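Local coordinates for vacuolar protein sorting-associated protein 29 (Entamoeba histolytica, PDB 5XCJ) that binds metal ions on a metallophosphatase fold and probably serves in protein transport as the Vps29 subunit of retromer, at residues A[117-122]-A[162-167]; A[4-9]-A[133-138]; A[78-83]-A[107-112]; A[37-42]-A[60-65]. The protein carries 1 engineered substitution. All blocks are in the same frame, centred on the assembly; numbering follows the deposited sequence.

Contact 1: residues A[117-122]-A[162-167]; sequences HKLETK and IYEYTL
Two beta-sheets are stacked in the metallophosphatase fold of this protein, and here the edge strand 120-124 of one lies over strand 159-168 of the other. The touching parts run nearly antiparallel, 158° apart, and no backbone bond joins them; with CA atoms of L119 and E164 7.8 Å from each other, side chains do all the bridging. L119 and T121 point toward segment 162-167, and I162 and E164 toward 117-122, while E120 and K122 turn to the far side of their strand. Ahead of the strand, H117, a zinc ligand in another structure of this protein, turns back toward the metal site and takes no part here. E164 is the central piece. Its CG stands beside the backbone N (chi1 -47°) and the chain beyond is extended, so the carboxylate crosses L119 and T121 obliquely. L119, with CG anti to its own N, lays CD2 along the E164 side chain, 3.6 Å from E164 OE1, and CD1 approaches the carbonyl O of Y165. T121 meets I162 tip to tip: the methyl CG2 of T121 is 3.6 Å from I162 CD1, on the inner side where L130 and M151 also pack. The T121 hydroxyl, beside its backbone N, donates to E164 OE2 from above the carboxylate plane, which would limit its rotation. The contact lies toward the surface, and a water molecule accepts from T121 N at 2.8 Å. E164 OE2 is gripped twice, by T121 OG1 at 2.8 Å and by that same water at 2.4 Å.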
loop_
_atom_site.group_PDB
_atom_site.type_symbol
_atom_site.label_atom_id
_atom_site.label_comp_id
_atom_site.label_asym_id
_atom_site.label_seq_id
_atom_site.Cartn_x
_atom_site.Cartn_y
_atom_site.Cartn_z
ATOM N N HIS A 117 2.472 1.176 9.437
ATOM C CA HIS A 117 3.884 1.112 9.047
ATOM C C HIS A 117 4.456 -0.305 9.166
ATOM O O HIS A 117 5.657 -0.496 9.315
ATOM C CB HIS A 117 4.742 2.139 9.787
ATOM C CG HIS A 117 4.531 3.543 9.314
ATOM N ND1 HIS A 117 5.528 4.492 9.322
ATOM C CD2 HIS A 117 3.432 4.161 8.822
ATOM C CE1 HIS A 117 5.051 5.631 8.855
ATOM N NE2 HIS A 117 3.781 5.458 8.546
ATOM N N LYS A 118 3.573 -1.292 9.098
ATOM C CA LYS A 118 3.973 -2.685 9.147
ATOM C C LYS A 118 3.267 -3.423 8.022
ATOM O O LYS A 118 2.044 -3.451 7.957
ATOM C CB LYS A 118 3.642 -3.330 10.487
ATOM C CG LYS A 118 4.279 -4.695 10.662
ATOM C CD LYS A 118 5.622 -4.760 9.951
ATOM C CE LYS A 118 6.645 -5.560 10.739
ATOM N NZ LYS A 118 7.909 -4.804 10.944
ATOM N N LEU A 119 4.045 -4.003 7.120
ATOM C CA LEU A 119 3.467 -4.722 6.005
ATOM C C LEU A 119 2.775 -5.971 6.520
ATOM O O LEU A 119 3.314 -6.682 7.352
ATOM C CB LEU A 119 4.552 -5.111 5.001
ATOM C CG LEU A 119 4.126 -5.950 3.803
ATOM C CD1 LEU A 119 5.042 -5.685 2.624
ATOM C CD2 LEU A 119 4.111 -7.427 4.143
ATOM N N GLU A 120 1.554 -6.201 6.061
ATOM C CA GLU A 120 0.826 -7.394 6.463
ATOM C C GLU A 120 -0.133 -7.877 5.388
ATOM O O GLU A 120 -0.789 -7.080 4.726
ATOM C CB GLU A 120 0.060 -7.136 7.764
ATOM C CG GLU A 120 -0.572 -8.371 8.377
ATOM C CD GLU A 120 -1.383 -8.058 9.618
ATOM O OE1 GLU A 120 -0.841 -8.167 10.735
ATOM O OE2 GLU A 120 -2.562 -7.689 9.468
ATOM N N THR A 121 -0.212 -9.193 5.229
ATOM C CA THR A 121 -1.149 -9.798 4.307
ATOM C C THR A 121 -2.034 -10.716 5.141
ATOM O O THR A 121 -1.539 -11.614 5.796
ATOM C CB THR A 121 -0.444 -10.629 3.229
ATOM O OG1 THR A 121 0.280 -9.764 2.355
ATOM C CG2 THR A 121 -1.463 -11.415 2.435
ATOM N N LYS A 122 -3.335 -10.456 5.155
ATOM C CA LYS A 122 -4.248 -11.289 5.922
ATOM C C LYS A 122 -5.555 -11.590 5.201
ATOM O O LYS A 122 -6.129 -10.726 4.555
ATOM C CB LYS A 122 -4.532 -10.645 7.277
ATOM C CG LYS A 122 -4.576 -11.622 8.433
ATOM C CD LYS A 122 -4.767 -10.921 9.767
ATOM C CE LYS A 122 -5.984 -10.017 9.759
ATOM N NZ LYS A 122 -5.988 -9.079 10.911
ATOM N N ILE A 162 0.368 -12.288 -3.956
ATOM C CA ILE A 162 0.994 -11.166 -3.287
ATOM C C ILE A 162 2.488 -11.369 -3.104
ATOM O O ILE A 162 2.917 -12.361 -2.536
ATOM C CB ILE A 162 0.387 -10.939 -1.886
ATOM C CG1 ILE A 162 -1.041 -10.413 -1.993
ATOM C CG2 ILE A 162 1.258 -10.008 -1.066
ATOM C CD1 ILE A 162 -2.027 -11.159 -1.124
ATOM N N TYR A 163 3.269 -10.417 -3.595
ATOM C CA TYR A 163 4.714 -10.457 -3.450
ATOM C C TYR A 163 5.082 -9.407 -2.410
ATOM O O TYR A 163 5.065 -8.215 -2.701
ATOM C CB TYR A 163 5.415 -10.118 -4.766
ATOM C CG TYR A 163 5.205 -11.112 -5.879
ATOM C CD1 TYR A 163 6.057 -12.191 -6.032
ATOM C CD2 TYR A 163 4.175 -10.957 -6.789
ATOM C CE1 TYR A 163 5.880 -13.101 -7.049
ATOM C CE2 TYR A 163 3.987 -11.865 -7.814
ATOM C CZ TYR A 163 4.847 -12.933 -7.938
ATOM O OH TYR A 163 4.676 -13.843 -8.949
ATOM N N GLU A 164 5.401 -9.846 -1.204
ATOM C CA GLU A 164 5.765 -8.942 -0.120
ATOM C C GLU A 164 7.254 -8.607 -0.126
ATOM O O GLU A 164 8.078 -9.456 0.184
ATOM C CB GLU A 164 5.410 -9.556 1.235
ATOM C CG GLU A 164 4.024 -10.159 1.352
ATOM C CD GLU A 164 3.795 -10.779 2.722
ATOM O OE1 GLU A 164 4.774 -10.938 3.466
ATOM O OE2 GLU A 164 2.642 -11.102 3.053
ATOM N N TYR A 165 7.591 -7.368 -0.466
ATOM C CA TYR A 165 8.988 -6.951 -0.494
ATOM C C TYR A 165 9.353 -6.113 0.723
ATOM O O TYR A 165 8.658 -5.161 1.047
ATOM C CB TYR A 165 9.307 -6.153 -1.766
ATOM C CG TYR A 165 9.305 -6.976 -3.032
ATOM C CD1 TYR A 165 10.445 -7.637 -3.461
ATOM C CD2 TYR A 165 8.156 -7.106 -3.791
ATOM C CE1 TYR A 165 10.441 -8.397 -4.611
ATOM C CE2 TYR A 165 8.141 -7.858 -4.942
ATOM C CZ TYR A 165 9.285 -8.507 -5.347
ATOM O OH TYR A 165 9.269 -9.259 -6.494
ATOM N N THR A 166 10.432 -6.499 1.396
ATOM C CA THR A 166 10.928 -5.777 2.558
ATOM C C THR A 166 12.446 -5.636 2.500
ATOM O O THR A 166 13.129 -6.468 1.921
ATOM C CB THR A 166 10.536 -6.458 3.879
ATOM O OG1 THR A 166 11.071 -7.783 3.925
ATOM C CG2 THR A 166 9.026 -6.511 4.024
ATOM N N LEU A 167 12.966 -4.569 3.092
ATOM C CA LEU A 167 14.402 -4.365 3.135
ATOM C C LEU A 167 14.826 -4.567 4.579
ATOM O O LEU A 167 14.565 -3.730 5.432
ATOM C CB LEU A 167 14.749 -2.951 2.674
ATOM C CG LEU A 167 16.205 -2.491 2.705
ATOM C CD1 LEU A 167 17.065 -3.325 1.766
ATOM C CD2 LEU A 167 16.315 -1.019 2.378
HETATM O O HOH W 1 2.221 -10.581 5.406
#

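Contact 2: residues A[4-9]-A[133-138]; sequences LVIGDF and GSATGA
T136 reaches the loop that follows strand 2-6 through its whole side chain. Its CB lies 3.8 Å from F9 O; OG1, in the crowded position between backbone N and carbonyl carbon (chi1 60°), donates to F9 O at 2.9 Å from above the carbonyl plane; and CG2, beside the backbone N, comes to the edge of the F9 ring. S134, the first residue of the turn, works in the same way with OG anti to its N. From CB, which rests against D8 CB, OG donates to D8 O at 2.6 Å and in return accepts the N-H of A138 at 3.0 Å, so one hydroxyl ties the two segments together and braces the type I turn from S134 to G137. Between these two hydroxyls comes a nearly straight backbone bond: A135 N donates to G7 O at 3.0 Å, lying almost on the C=O axis. Carbonyls of G7, D8 and F9 are therefore engaged in succession by A135, S134 and T136. The methyl of A135 points toward segment 4-9, 3.5 Å from both I6 CG1 and F9 CE1. On the polar side D8 and G133 O share a water, 2.7 Å from D8 OD2. The carboxylate is held further by H86 and by the backbone N of H115, which probably keeps it charged and fixed in direction. D8 belongs to both zinc sites seen in another structure of this protein, though no zinc is bound here; the loop after the first strand, carrying such an aspartate, is characteristic of the calcineurin-like metallophosphatase fold.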
loop_
_atom_site.group_PDB
_atom_site.type_symbol
_atom_site.label_atom_id
_atom_site.label_comp_id
_atom_site.label_asym_id
_atom_site.label_seq_id
_atom_site.Cartn_x
_atom_site.Cartn_y
_atom_site.Cartn_z
ATOM N N LEU A 4 1.097 -2.270 -8.134
ATOM C CA LEU A 4 2.076 -1.927 -7.125
ATOM C C LEU A 4 1.318 -1.295 -5.963
ATOM O O LEU A 4 0.603 -0.325 -6.158
ATOM C CB LEU A 4 3.100 -0.935 -7.687
ATOM C CG LEU A 4 4.042 -0.221 -6.718
ATOM C CD1 LEU A 4 4.990 -1.178 -6.013
ATOM C CD2 LEU A 4 4.811 0.891 -7.410
ATOM N N VAL A 5 1.444 -1.875 -4.775
ATOM C CA VAL A 5 0.791 -1.332 -3.588
ATOM C C VAL A 5 1.893 -0.721 -2.727
ATOM O O VAL A 5 2.759 -1.417 -2.215
ATOM C CB VAL A 5 0.014 -2.413 -2.818
ATOM C CG1 VAL A 5 -0.732 -1.810 -1.639
ATOM C CG2 VAL A 5 -0.943 -3.133 -3.751
ATOM N N ILE A 6 1.845 0.596 -2.581
ATOM C CA ILE A 6 2.864 1.348 -1.852
ATOM C C ILE A 6 2.265 2.534 -1.091
ATOM O O ILE A 6 1.141 2.931 -1.366
ATOM C CB ILE A 6 3.931 1.844 -2.852
ATOM C CG1 ILE A 6 5.287 2.090 -2.185
ATOM C CG2 ILE A 6 3.421 3.060 -3.597
ATOM C CD1 ILE A 6 6.412 2.321 -3.168
ATOM N N GLY A 7 3.020 3.078 -0.139
ATOM C CA GLY A 7 2.564 4.212 0.645
ATOM C C GLY A 7 3.374 4.546 1.886
ATOM O O GLY A 7 4.432 3.972 2.127
ATOM N N ASP A 8 2.851 5.484 2.672
ATOM C CA ASP A 8 3.477 5.922 3.919
ATOM C C ASP A 8 4.918 6.385 3.739
ATOM O O ASP A 8 5.807 6.006 4.484
ATOM C CB ASP A 8 3.357 4.857 5.003
ATOM C CG ASP A 8 1.988 4.841 5.641
ATOM O OD1 ASP A 8 1.414 5.928 5.795
ATOM O OD2 ASP A 8 1.491 3.750 5.969
ATOM N N PHE A 9 5.133 7.171 2.693
ATOM C CA PHE A 9 6.449 7.704 2.370
ATOM C C PHE A 9 7.052 8.692 3.362
ATOM O O PHE A 9 8.241 8.640 3.652
ATOM C CB PHE A 9 6.417 8.396 1.006
ATOM C CG PHE A 9 6.098 7.484 -0.136
ATOM C CD1 PHE A 9 7.082 6.699 -0.705
ATOM C CD2 PHE A 9 4.816 7.422 -0.648
ATOM C CE1 PHE A 9 6.791 5.868 -1.761
ATOM C CE2 PHE A 9 4.516 6.588 -1.702
ATOM C CZ PHE A 9 5.508 5.811 -2.259
ATOM N N GLY A 133 2.956 -1.531 4.229
ATOM C CA GLY A 133 3.921 -0.945 5.139
ATOM C C GLY A 133 4.401 0.401 4.612
ATOM O O GLY A 133 3.789 0.986 3.729
ATOM N N SER A 134 5.503 0.893 5.153
ATOM C CA SER A 134 6.032 2.162 4.697
ATOM C C SER A 134 7.139 1.876 3.698
ATOM O O SER A 134 8.070 1.132 3.985
ATOM C CB SER A 134 6.572 2.986 5.862
ATOM O OG SER A 134 7.310 4.092 5.390
ATOM N N ALA A 135 7.051 2.519 2.544
ATOM C CA ALA A 135 8.013 2.336 1.463
ATOM C C ALA A 135 9.417 2.726 1.883
ATOM O O ALA A 135 10.389 2.130 1.447
ATOM C CB ALA A 135 7.595 3.129 0.238
ATOM N N THR A 136 9.512 3.757 2.706
ATOM C CA THR A 136 10.793 4.252 3.178
ATOM C C THR A 136 11.155 3.776 4.576
ATOM O O THR A 136 12.203 4.126 5.097
ATOM C CB THR A 136 10.778 5.783 3.191
ATOM O OG1 THR A 136 9.731 6.231 4.055
ATOM C CG2 THR A 136 10.532 6.314 1.796
ATOM N N GLY A 137 10.314 2.938 5.169
ATOM C CA GLY A 137 10.552 2.492 6.529
ATOM C C GLY A 137 10.557 3.674 7.488
ATOM O O GLY A 137 11.355 3.750 8.406
ATOM N N ALA A 138 9.605 4.576 7.270
ATOM C CA ALA A 138 9.459 5.808 8.047
ATOM C C ALA A 138 9.033 5.592 9.497
ATOM O O ALA A 138 8.423 4.591 9.835
ATOM C CB ALA A 138 8.499 6.756 7.350
HETATM O O HOH W 2 4.735 0.837 1.272
HETATM O O HOH W 3 1.271 1.906 3.998
#

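Contact 3: residues A[78-83]-A[107-112]; sequences GNFKIG and DVDILI
Strands 80-83 and 110-112 run parallel, their directions 24° apart, with I82 paired to I110 and G83 to L111. Three nearly straight backbone bonds join them: I110 N to K81 O, G83 N to I110 O and I112 N to G83 O, the last at 2.6 Å. D109 prolongs the ladder with its side chain. Its CG stands beside the backbone N (chi1 -47°), so that D109 OD2 accepts the N-H of K81 at 3.0 Å, with K81 N 51° out of the carboxylate plane. On one face of the sheet F80, I82, I110 and I112 form an apolar row: I82 and I110 lie side by side, F80 CD1 meets I110 CD1 at 3.7 Å, and the I82 and I112 side chains cross, I82 CG2 3.8 Å from I112 CD1. At G83, which has no side chain, V108 CG2 and L111 CD1 crowd in on the opposite face. At the exposed margin K81, bent at chi3, carries NZ to D107 OD2 in a 3.6 Å salt bridge. The two strands and helix 96-106 form a beta-alpha-beta unit; the helix packs on L111, while strands 72-77 and 127-131 flank the pair within the sheet.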
loop_
_atom_site.group_PDB
_atom_site.type_symbol
_atom_site.label_atom_id
_atom_site.label_comp_id
_atom_site.label_asym_id
_atom_site.label_seq_id
_atom_site.Cartn_x
_atom_site.Cartn_y
_atom_site.Cartn_z
ATOM N N GLY A 78 -9.507 -7.350 -12.399
ATOM C CA GLY A 78 -9.826 -8.754 -12.553
ATOM C C GLY A 78 -11.213 -8.983 -11.984
ATOM O O GLY A 78 -12.152 -8.293 -12.343
ATOM N N ASN A 79 -11.327 -9.938 -11.067
ATOM C CA ASN A 79 -12.595 -10.246 -10.409
ATOM C C ASN A 79 -12.681 -9.623 -9.014
ATOM O O ASN A 79 -13.577 -9.949 -8.247
ATOM C CB ASN A 79 -12.801 -11.757 -10.307
ATOM C CG ASN A 79 -13.297 -12.370 -11.602
ATOM O OD1 ASN A 79 -13.818 -11.681 -12.469
ATOM N ND2 ASN A 79 -13.130 -13.676 -11.730
ATOM N N PHE A 80 -11.750 -8.731 -8.703
ATOM C CA PHE A 80 -11.691 -8.127 -7.380
ATOM C C PHE A 80 -12.020 -6.638 -7.318
ATOM O O PHE A 80 -11.479 -5.848 -8.073
ATOM C CB PHE A 80 -10.288 -8.305 -6.798
ATOM C CG PHE A 80 -9.900 -9.734 -6.546
ATOM C CD1 PHE A 80 -10.211 -10.344 -5.351
ATOM C CD2 PHE A 80 -9.193 -10.450 -7.493
ATOM C CE1 PHE A 80 -9.845 -11.651 -5.111
ATOM C CE2 PHE A 80 -8.826 -11.757 -7.259
ATOM C CZ PHE A 80 -9.150 -12.359 -6.065
ATOM N N LYS A 81 -12.898 -6.267 -6.391
ATOM C CA LYS A 81 -13.220 -4.867 -6.173
ATOM C C LYS A 81 -12.240 -4.485 -5.072
ATOM O O LYS A 81 -12.202 -5.127 -4.029
ATOM C CB LYS A 81 -14.658 -4.686 -5.698
ATOM C CG LYS A 81 -15.680 -4.554 -6.809
ATOM C CD LYS A 81 -17.084 -4.392 -6.256
ATOM C CE LYS A 81 -17.227 -3.093 -5.486
ATOM N NZ LYS A 81 -18.647 -2.740 -5.246
ATOM N N ILE A 82 -11.438 -3.458 -5.315
ATOM C CA ILE A 82 -10.421 -3.049 -4.360
ATOM C C ILE A 82 -10.735 -1.729 -3.672
ATOM O O ILE A 82 -11.031 -0.731 -4.318
ATOM C CB ILE A 82 -9.035 -2.953 -5.038
ATOM C CG1 ILE A 82 -8.620 -4.315 -5.601
ATOM C CG2 ILE A 82 -7.988 -2.435 -4.068
ATOM C CD1 ILE A 82 -7.349 -4.280 -6.421
ATOM N N GLY A 83 -10.636 -1.742 -2.350
ATOM C CA GLY A 83 -10.889 -0.571 -1.537
ATOM C C GLY A 83 -9.570 -0.034 -1.032
ATOM O O GLY A 83 -8.715 -0.779 -0.570
ATOM N N ASP A 107 -17.864 -2.251 0.358
ATOM C CA ASP A 107 -18.350 -3.381 -0.431
ATOM C C ASP A 107 -17.310 -3.873 -1.437
ATOM O O ASP A 107 -17.589 -4.007 -2.621
ATOM C CB ASP A 107 -19.663 -3.065 -1.134
ATOM C CG ASP A 107 -20.233 -4.271 -1.840
ATOM O OD1 ASP A 107 -19.959 -5.393 -1.381
ATOM O OD2 ASP A 107 -20.934 -4.102 -2.851
ATOM N N VAL A 108 -16.117 -4.166 -0.941
ATOM C CA VAL A 108 -15.023 -4.606 -1.787
ATOM C C VAL A 108 -14.423 -5.917 -1.317
ATOM O O VAL A 108 -14.502 -6.263 -0.148
ATOM C CB VAL A 108 -13.891 -3.561 -1.801
ATOM C CG1 VAL A 108 -14.372 -2.255 -2.407
ATOM C CG2 VAL A 108 -13.376 -3.334 -0.394
ATOM N N ASP A 109 -13.918 -6.684 -2.272
ATOM C CA ASP A 109 -13.238 -7.945 -2.004
ATOM C C ASP A 109 -11.892 -7.759 -1.297
ATOM O O ASP A 109 -11.484 -8.573 -0.478
ATOM C CB ASP A 109 -13.074 -8.750 -3.287
ATOM C CG ASP A 109 -14.346 -8.812 -4.092
ATOM O OD1 ASP A 109 -15.428 -8.899 -3.485
ATOM O OD2 ASP A 109 -14.263 -8.766 -5.327
ATOM N N ILE A 110 -11.194 -6.693 -1.671
ATOM C CA ILE A 110 -9.892 -6.382 -1.113
ATOM C C ILE A 110 -9.844 -4.988 -0.491
ATOM O O ILE A 110 -10.280 -4.020 -1.097
ATOM C CB ILE A 110 -8.797 -6.458 -2.197
ATOM C CG1 ILE A 110 -8.753 -7.845 -2.840
ATOM C CG2 ILE A 110 -7.439 -6.100 -1.622
ATOM C CD1 ILE A 110 -7.705 -7.976 -3.923
ATOM N N LEU A 111 -9.325 -4.898 0.726
ATOM C CA LEU A 111 -9.184 -3.606 1.382
ATOM C C LEU A 111 -7.712 -3.316 1.641
ATOM O O LEU A 111 -7.035 -4.055 2.345
ATOM C CB LEU A 111 -9.972 -3.553 2.693
ATOM C CG LEU A 111 -9.915 -2.211 3.423
ATOM C CD1 LEU A 111 -10.633 -1.140 2.627
ATOM C CD2 LEU A 111 -10.494 -2.319 4.826
ATOM N N ILE A 112 -7.234 -2.215 1.081
ATOM C CA ILE A 112 -5.851 -1.810 1.238
ATOM C C ILE A 112 -5.781 -0.583 2.133
ATOM O O ILE A 112 -6.455 0.410 1.892
ATOM C CB ILE A 112 -5.193 -1.487 -0.115
ATOM C CG1 ILE A 112 -5.281 -2.695 -1.055
ATOM C CG2 ILE A 112 -3.757 -1.052 0.081
ATOM C CD1 ILE A 112 -4.622 -2.489 -2.396
#

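Contact 4: residues A[37-42]-A[60-65]; sequences TGNLCG and KGAFDE. Engineered in segment 60-65: A62 (natural residue Asp).
Hydrogen bonds dominate this meeting of two loops, and most converge on the side chain of D64. Its CG stands beside the backbone N (chi1 -80°), setting the carboxylate against the backbone of 38-40. D64 OD1 takes the N-H of L40 at 2.8 Å on its syn lone pair. D64 OD2 lies 2.6 Å from N39 N, whose N-H meets it from above the carboxylate plane. OD2 also accepts from G61 N within its own loop, so one carboxylate gathers three backbone N-H groups from two loops. A fourth bond runs the other way: N39 OD1 accepts the N-H of F63 at 3.1 Å, nearly straight and in the carbonyl plane, on a lone pair.

Flat groups supply the van der Waals part. The N39 amide crosses the F63 ring obliquely, their planes only 20° apart, with N39 ND2 3.4 Å from F63 CE2. The methyl of A62, an engineered residue, sits over the centre of one face of that ring.

Close backbone packing is the third element. CA atoms of G38 and G61 come within 4.4 Å, and a CB on either glycine would clash with the opposite loop.

With its OD1 held by F63 N, N39 has its amide rotation fixed, and ND2 turns toward D8, to which it makes a weak hydrogen bond. N39 and position 62, aspartate in nature, both belong to the first zinc site in another structure of this protein. D64 is placed as a second-shell residue would be, binding the backbone that carries N39, and its carboxylate, probably charged, would be stabilised by the three N-H donors.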
loop_
_atom_site.group_PDB
_atom_site.type_symbol
_atom_site.label_atom_id
_atom_site.label_comp_id
_atom_site.label_asym_id
_atom_site.label_seq_id
_atom_site.Cartn_x
_atom_site.Cartn_y
_atom_site.Cartn_z
ATOM N N THR A 37 -1.340 4.376 -0.623
ATOM C CA THR A 37 -2.053 4.671 0.618
ATOM C C THR A 37 -1.984 6.123 1.099
ATOM O O THR A 37 -2.699 6.496 2.020
ATOM C CB THR A 37 -1.653 3.724 1.760
ATOM O OG1 THR A 37 -0.239 3.763 1.952
ATOM C CG2 THR A 37 -2.097 2.303 1.448
ATOM N N GLY A 38 -1.146 6.944 0.477
ATOM C CA GLY A 38 -1.024 8.328 0.911
ATOM C C GLY A 38 0.272 8.641 1.637
ATOM O O GLY A 38 1.211 7.859 1.586
ATOM N N ASN A 39 0.284 9.775 2.338
ATOM C CA ASN A 39 1.454 10.242 3.057
ATOM C C ASN A 39 2.682 10.407 2.150
ATOM O O ASN A 39 3.743 9.854 2.403
ATOM C CB ASN A 39 1.752 9.371 4.277
ATOM C CG ASN A 39 0.909 9.759 5.479
ATOM O OD1 ASN A 39 0.108 10.683 5.406
ATOM N ND2 ASN A 39 1.085 9.052 6.581
ATOM N N LEU A 40 2.488 11.155 1.072
ATOM C CA LEU A 40 3.547 11.447 0.117
ATOM C C LEU A 40 4.525 12.488 0.649
ATOM O O LEU A 40 4.163 13.337 1.450
ATOM C CB LEU A 40 2.959 11.945 -1.205
ATOM C CG LEU A 40 1.879 11.104 -1.876
ATOM C CD1 LEU A 40 1.373 11.806 -3.123
ATOM C CD2 LEU A 40 2.408 9.722 -2.215
ATOM N N CYS A 41 5.778 12.389 0.232
ATOM C CA CYS A 41 6.782 13.361 0.626
ATOM C C CYS A 41 6.423 14.724 0.035
ATOM O O CYS A 41 6.644 15.765 0.643
ATOM C CB CYS A 41 8.175 12.926 0.183
ATOM S SG CYS A 41 8.890 11.600 1.175
ATOM N N GLY A 42 5.836 14.695 -1.156
ATOM C CA GLY A 42 5.467 15.903 -1.858
ATOM C C GLY A 42 5.237 15.594 -3.319
ATOM O O GLY A 42 4.849 14.487 -3.685
ATOM N N LYS A 60 -5.949 10.275 0.474
ATOM C CA LYS A 60 -5.442 11.261 1.417
ATOM C C LYS A 60 -4.947 10.648 2.719
ATOM O O LYS A 60 -5.659 9.935 3.409
ATOM C CB LYS A 60 -6.497 12.325 1.716
ATOM C CG LYS A 60 -6.042 13.336 2.748
ATOM C CD LYS A 60 -7.070 14.426 2.973
ATOM C CE LYS A 60 -6.630 15.374 4.069
ATOM N NZ LYS A 60 -6.084 14.661 5.253
ATOM N N GLY A 61 -3.694 10.944 3.031
ATOM C CA GLY A 61 -3.037 10.487 4.233
ATOM C C GLY A 61 -3.268 11.407 5.416
ATOM O O GLY A 61 -3.959 12.409 5.308
ATOM N N ALA A 62 -2.701 11.045 6.555
ATOM C CA ALA A 62 -2.827 11.866 7.744
ATOM C C ALA A 62 -2.156 13.221 7.545
ATOM O O ALA A 62 -2.682 14.238 7.962
ATOM C CB ALA A 62 -2.249 11.150 8.954
ATOM N N PHE A 63 -0.984 13.219 6.917
ATOM C CA PHE A 63 -0.231 14.450 6.671
ATOM C C PHE A 63 -0.287 15.016 5.247
ATOM O O PHE A 63 0.349 16.023 4.962
ATOM C CB PHE A 63 1.223 14.258 7.088
ATOM C CG PHE A 63 1.402 13.302 8.221
ATOM C CD1 PHE A 63 1.007 13.646 9.495
ATOM C CD2 PHE A 63 1.963 12.057 8.013
ATOM C CE1 PHE A 63 1.170 12.767 10.548
ATOM C CE2 PHE A 63 2.126 11.176 9.057
ATOM C CZ PHE A 63 1.727 11.530 10.328
ATOM N N ASP A 64 -1.018 14.361 4.352
ATOM C CA ASP A 64 -1.099 14.832 2.974
ATOM C C ASP A 64 -1.806 16.175 2.837
ATOM O O ASP A 64 -2.829 16.420 3.467
ATOM C CB ASP A 64 -1.792 13.802 2.090
ATOM C CG ASP A 64 -0.865 12.685 1.665
ATOM O OD1 ASP A 64 0.358 12.920 1.598
ATOM O OD2 ASP A 64 -1.371 11.577 1.395
ATOM N N GLU A 65 -1.216 17.054 2.043
ATOM C CA GLU A 65 -1.794 18.360 1.773
ATOM C C GLU A 65 -2.148 18.543 0.294
ATOM O O GLU A 65 -2.641 19.595 -0.099
ATOM C CB GLU A 65 -0.856 19.458 2.241
#

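Contact 2 is the most central of the four and is fully buried; contact 1 lies nearer the surface, and contacts 3 and 4 are largely buried but further from the chain's centre. Contact 3 alone is true strand pairing, within one sheet, whereas contact 1 joins two sheets through side chains and a water. Contact 4 joins two loops, and contact 2 a loop to the end of the first strand and the loop after it. These two meet through backbone pairs, D8 N 3.1 Å from G38 O and I6 O 3.0 Å from T37 N, while D8 and N39 bring the metal site together. H117 of contact 1 joins this site, its ND1 bonded to A138 O. Contact 3 touches contacts 2 and 4 through I112, packed on V5 and T37.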